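Local coordinates for protein guanylate kinase (Stenotrophomonas maltophilia, PDB 6WCT) that catalyses the ATP-dependent phosphorylation of GMP to GDP and is probably essential for recycling GMP and, indirectly, cGMP, at residues S37-I49 with A191-R203. Numbering follows the deposited sequence.
Sequences SIVNATLARDPQI and AVDELCAIFTASR
Arg45 CG lies trans to the main-chain nitrogen (chi1 -162°), and a bend at chi3 turns the guanidinium to Asp193, while Thr42, with CG2 anti to N, points that methyl into helix 191-203. In this P-loop kinase fold, the helix that follows the predicted Walker A loop packs here against helix 188-203, on the same side of the parallel sheet; segments 37-45 and 191-203 cross at -57°, their axes 9.1 Å apart at closest approach. The packing is knobs-into-holes: Thr42 sits among Val192, Leu195, Cys196 and Phe199, and Val192 among Ile38, Ala41, Thr42 and Arg45. Threonine suits this buried place because its hydroxyl bonds back to Ile38 O, from above the carbonyl plane and on the face opposite Thr42 N, leaving CG2 to meet Cys196 SG at 3.6 Å. The small Ala41 leaves room for Val192 CG2, and Ile38 sends CD1 to Ala191 CB and CG2 to Leu195 CD2. Toward the sheet, Ile49 and the flat Phe199 ring fill the buried apolar end, both touching Leu116 of strand 114-117.

Salt bridges flank this core, made by arginines long enough to reach carboxylates at its margin. Arg45 NH1 gives a nearly straight bond (170°) to Asp193 OD1 at 2.8 Å, in the guanidinium plane; Val192 CG1 lies over one face, toward its rim, and a water links Arg45 NH2 to the same oxygen. Arg203, extended from CG to NE, carries its guanidinium up to the turn 46-49. Asp46 OD2, near the guanidinium plane, takes Arg203 NH2 at 2.6 Å on its syn side, tilted out of the carboxylate plane, with a second, weak bond from NH1.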
loop_
_atom_site.group_PDB
_atom_site.type_symbol
_atom_site.label_atom_id
_atom_site.label_comp_id
_atom_site.label_asym_id
_atom_site.label_seq_id
_atom_site.Cartn_x
_atom_site.Cartn_y
_atom_site.Cartn_z
ATOM N N SER A 37 17.881 -4.947 -8.822
ATOM C CA SER A 37 17.399 -4.557 -10.145
ATOM C C SER A 37 15.990 -3.985 -10.057
ATOM O O SER A 37 15.653 -3.021 -10.759
ATOM C CB SER A 37 17.428 -5.752 -11.094
ATOM O OG SER A 37 18.736 -5.975 -11.573
ATOM N N ILE A 38 15.156 -4.548 -9.178
ATOM C CA ILE A 38 13.811 -4.017 -9.017
ATOM C C ILE A 38 13.858 -2.618 -8.404
ATOM O O ILE A 38 13.150 -1.707 -8.851
ATOM C CB ILE A 38 12.962 -4.995 -8.188
ATOM C CG1 ILE A 38 12.817 -6.315 -8.935
ATOM C CG2 ILE A 38 11.589 -4.423 -7.934
ATOM C CD1 ILE A 38 12.217 -7.408 -8.071
ATOM N N VAL A 39 14.686 -2.426 -7.370
ATOM C CA VAL A 39 14.786 -1.123 -6.701
ATOM C C VAL A 39 15.339 -0.057 -7.649
ATOM O O VAL A 39 14.809 1.061 -7.737
ATOM C CB VAL A 39 15.654 -1.248 -5.433
ATOM C CG1 VAL A 39 16.195 0.113 -4.998
ATOM C CG2 VAL A 39 14.868 -1.883 -4.313
ATOM N N ASN A 40 16.417 -0.382 -8.370
ATOM C CA ASN A 40 17.000 0.592 -9.291
ATOM C C ASN A 40 16.005 1.006 -10.366
ATOM O O ASN A 40 15.921 2.191 -10.722
ATOM C CB ASN A 40 18.260 0.023 -9.946
ATOM C CG ASN A 40 19.383 -0.209 -8.954
ATOM O OD1 ASN A 40 19.392 0.357 -7.858
ATOM N ND2 ASN A 40 20.355 -1.023 -9.347
ATOM N N ALA A 41 15.246 0.049 -10.913
ATOM C CA ALA A 41 14.240 0.422 -11.908
ATOM C C ALA A 41 13.108 1.216 -11.277
ATOM O O ALA A 41 12.538 2.106 -11.915
ATOM C CB ALA A 41 13.682 -0.814 -12.613
ATOM N N THR A 42 12.768 0.906 -10.032
ATOM C CA THR A 42 11.698 1.628 -9.349
ATOM C C THR A 42 12.097 3.069 -9.044
ATOM O O THR A 42 11.304 3.995 -9.246
ATOM C CB THR A 42 11.348 0.895 -8.060
ATOM O OG1 THR A 42 10.927 -0.433 -8.388
ATOM C CG2 THR A 42 10.220 1.613 -7.333
ATOM N N LEU A 43 13.329 3.275 -8.558
ATOM C CA LEU A 43 13.785 4.625 -8.238
ATOM C C LEU A 43 13.959 5.481 -9.481
ATOM O O LEU A 43 13.677 6.684 -9.438
ATOM C CB LEU A 43 15.085 4.574 -7.438
ATOM C CG LEU A 43 14.887 3.826 -6.120
ATOM C CD1 LEU A 43 16.204 3.584 -5.390
ATOM C CD2 LEU A 43 13.870 4.524 -5.248
ATOM N N ALA A 44 14.383 4.886 -10.602
ATOM C CA ALA A 44 14.461 5.646 -11.845
ATOM C C ALA A 44 13.092 6.179 -12.231
ATOM O O ALA A 44 12.979 7.258 -12.830
ATOM C CB ALA A 44 15.049 4.791 -12.969
ATOM N N ARG A 45 12.047 5.398 -11.961
ATOM C CA ARG A 45 10.677 5.827 -12.224
ATOM C C ARG A 45 10.153 6.768 -11.140
ATOM O O ARG A 45 9.235 7.550 -11.396
ATOM C CB ARG A 45 9.762 4.607 -12.362
ATOM C CG ARG A 45 8.441 4.916 -13.050
ATOM C CD ARG A 45 7.553 3.690 -13.115
ATOM N NE ARG A 45 8.153 2.643 -13.929
ATOM C CZ ARG A 45 7.630 1.433 -14.076
ATOM N NH1 ARG A 45 6.500 1.119 -13.462
ATOM N NH2 ARG A 45 8.247 0.539 -14.836
ATOM N N ASP A 46 10.673 6.669 -9.915
ATOM C CA ASP A 46 10.178 7.444 -8.775
ATOM C C ASP A 46 11.402 8.081 -8.129
ATOM O O ASP A 46 11.908 7.599 -7.107
ATOM C CB ASP A 46 9.421 6.564 -7.780
ATOM C CG ASP A 46 8.602 7.377 -6.801
ATOM O OD1 ASP A 46 8.708 8.635 -6.826
ATOM O OD2 ASP A 46 7.870 6.749 -5.997
ATOM N N PRO A 47 11.903 9.177 -8.702
ATOM C CA PRO A 47 13.182 9.741 -8.245
ATOM C C PRO A 47 13.127 10.506 -6.928
ATOM O O PRO A 47 14.187 10.928 -6.442
ATOM C CB PRO A 47 13.574 10.667 -9.401
ATOM C CG PRO A 47 12.234 11.145 -9.944
ATOM C CD PRO A 47 11.284 9.965 -9.776
ATOM N N GLN A 48 11.951 10.728 -6.339
ATOM C CA GLN A 48 11.966 11.416 -5.055
ATOM C C GLN A 48 12.445 10.528 -3.902
ATOM O O GLN A 48 12.435 10.980 -2.752
ATOM C CB GLN A 48 10.591 11.999 -4.750
ATOM C CG GLN A 48 9.641 11.041 -4.130
ATOM C CD GLN A 48 8.286 11.672 -3.925
ATOM O OE1 GLN A 48 7.315 11.265 -4.554
ATOM N NE2 GLN A 48 8.214 12.685 -3.056
ATOM N N ILE A 49 12.857 9.294 -4.167
ATOM C CA ILE A 49 13.351 8.387 -3.139
ATOM C C ILE A 49 14.822 8.160 -3.422
ATOM O O ILE A 49 15.187 7.747 -4.528
ATOM C CB ILE A 49 12.598 7.052 -3.124
ATOM C CG1 ILE A 49 11.102 7.271 -2.956
ATOM C CG2 ILE A 49 13.157 6.132 -2.036
ATOM C CD1 ILE A 49 10.317 5.976 -3.085
ATOM N N ALA A 191 6.967 -6.866 -11.044
ATOM C CA ALA A 191 7.495 -6.565 -9.710
ATOM C C ALA A 191 7.831 -5.080 -9.564
ATOM O O ALA A 191 7.600 -4.484 -8.502
ATOM C CB ALA A 191 8.734 -7.422 -9.423
ATOM N N VAL A 192 8.380 -4.469 -10.621
ATOM C CA VAL A 192 8.666 -3.037 -10.601
ATOM C C VAL A 192 7.373 -2.245 -10.453
ATOM O O VAL A 192 7.264 -1.355 -9.599
ATOM C CB VAL A 192 9.450 -2.635 -11.869
ATOM C CG1 VAL A 192 9.677 -1.132 -11.940
ATOM C CG2 VAL A 192 10.799 -3.353 -11.897
ATOM N N ASP A 193 6.358 -2.583 -11.255
ATOM C CA ASP A 193 5.056 -1.935 -11.108
ATOM C C ASP A 193 4.535 -2.058 -9.683
ATOM O O ASP A 193 3.951 -1.110 -9.141
ATOM C CB ASP A 193 4.034 -2.557 -12.054
ATOM C CG ASP A 193 4.312 -2.260 -13.498
ATOM O OD1 ASP A 193 5.094 -1.329 -13.791
ATOM O OD2 ASP A 193 3.723 -2.964 -14.337
ATOM N N GLU A 194 4.701 -3.238 -9.081
ATOM C CA GLU A 194 4.153 -3.486 -7.751
ATOM C C GLU A 194 4.905 -2.698 -6.686
ATOM O O GLU A 194 4.295 -2.147 -5.766
ATOM C CB GLU A 194 4.179 -4.993 -7.465
ATOM C CG GLU A 194 3.247 -5.786 -8.424
ATOM C CD GLU A 194 3.126 -7.276 -8.098
ATOM O OE1 GLU A 194 4.033 -7.840 -7.449
ATOM O OE2 GLU A 194 2.106 -7.885 -8.497
ATOM N N LEU A 195 6.228 -2.638 -6.780
ATOM C CA LEU A 195 6.960 -1.823 -5.821
ATOM C C LEU A 195 6.614 -0.348 -6.015
ATOM O O LEU A 195 6.521 0.407 -5.041
ATOM C CB LEU A 195 8.463 -2.079 -5.941
ATOM C CG LEU A 195 9.342 -1.457 -4.852
ATOM C CD1 LEU A 195 8.953 -1.964 -3.489
ATOM C CD2 LEU A 195 10.828 -1.623 -5.114
ATOM N N CYS A 196 6.422 0.089 -7.263
ATOM C CA CYS A 196 5.989 1.468 -7.476
ATOM C C CYS A 196 4.614 1.725 -6.858
ATOM O O CYS A 196 4.390 2.783 -6.262
ATOM C CB CYS A 196 5.980 1.813 -8.968
ATOM S SG CYS A 196 7.620 1.924 -9.735
ATOM N N ALA A 197 3.675 0.784 -6.998
ATOM C CA ALA A 197 2.361 0.975 -6.381
ATOM C C ALA A 197 2.473 1.109 -4.867
ATOM O O ALA A 197 1.782 1.933 -4.262
ATOM C CB ALA A 197 1.418 -0.166 -6.746
ATOM N N ILE A 198 3.344 0.313 -4.240
ATOM C CA ILE A 198 3.534 0.393 -2.790
ATOM C C ILE A 198 4.073 1.765 -2.398
ATOM O O ILE A 198 3.601 2.380 -1.439
ATOM C CB ILE A 198 4.468 -0.728 -2.307
ATOM C CG1 ILE A 198 3.803 -2.102 -2.468
ATOM C CG2 ILE A 198 4.946 -0.463 -0.846
ATOM C CD1 ILE A 198 4.756 -3.291 -2.133
ATOM N N PHE A 199 5.072 2.273 -3.139
ATOM C CA PHE A 199 5.613 3.594 -2.810
ATOM C C PHE A 199 4.574 4.691 -3.026
ATOM O O PHE A 199 4.421 5.588 -2.183
ATOM C CB PHE A 199 6.878 3.869 -3.612
ATOM C CG PHE A 199 8.039 2.994 -3.224
ATOM C CD1 PHE A 199 7.990 2.219 -2.071
ATOM C CD2 PHE A 199 9.170 2.947 -4.001
ATOM C CE1 PHE A 199 9.067 1.408 -1.711
ATOM C CE2 PHE A 199 10.251 2.148 -3.643
ATOM C CZ PHE A 199 10.200 1.377 -2.507
ATOM N N THR A 200 3.840 4.626 -4.136
ATOM C CA THR A 200 2.787 5.599 -4.389
ATOM C C THR A 200 1.734 5.568 -3.285
ATOM O O THR A 200 1.337 6.616 -2.759
ATOM C CB THR A 200 2.149 5.323 -5.749
ATOM O OG1 THR A 200 3.125 5.516 -6.790
ATOM C CG2 THR A 200 0.915 6.212 -5.971
ATOM N N ALA A 201 1.266 4.372 -2.921
ATOM C CA ALA A 201 0.219 4.274 -1.911
ATOM C C ALA A 201 0.669 4.845 -0.578
ATOM O O ALA A 201 -0.140 5.429 0.153
ATOM C CB ALA A 201 -0.208 2.821 -1.725
ATOM N N SER A 202 1.941 4.681 -0.235
ATOM C CA SER A 202 2.387 5.160 1.063
ATOM C C SER A 202 2.265 6.681 1.164
ATOM O O SER A 202 1.983 7.198 2.245
ATOM C CB SER A 202 3.819 4.698 1.336
ATOM O OG SER A 202 4.759 5.519 0.665
ATOM N N ARG A 203 2.435 7.412 0.053
ATOM C CA ARG A 203 2.266 8.863 0.103
ATOM C C ARG A 203 0.810 9.292 0.209
ATOM O O ARG A 203 0.548 10.470 0.480
ATOM C CB ARG A 203 2.861 9.526 -1.132
ATOM C CG ARG A 203 4.286 9.170 -1.351
ATOM C CD ARG A 203 4.905 9.987 -2.436
ATOM N NE ARG A 203 6.208 9.419 -2.695
ATOM C CZ ARG A 203 6.456 8.585 -3.694
ATOM N NH1 ARG A 203 5.487 8.256 -4.545
ATOM N NH2 ARG A 203 7.678 8.104 -3.840
HETATM O O HOH W 1 7.765 -1.942 -15.123
HETATM O O HOH W 2 6.455 5.080 -7.158
#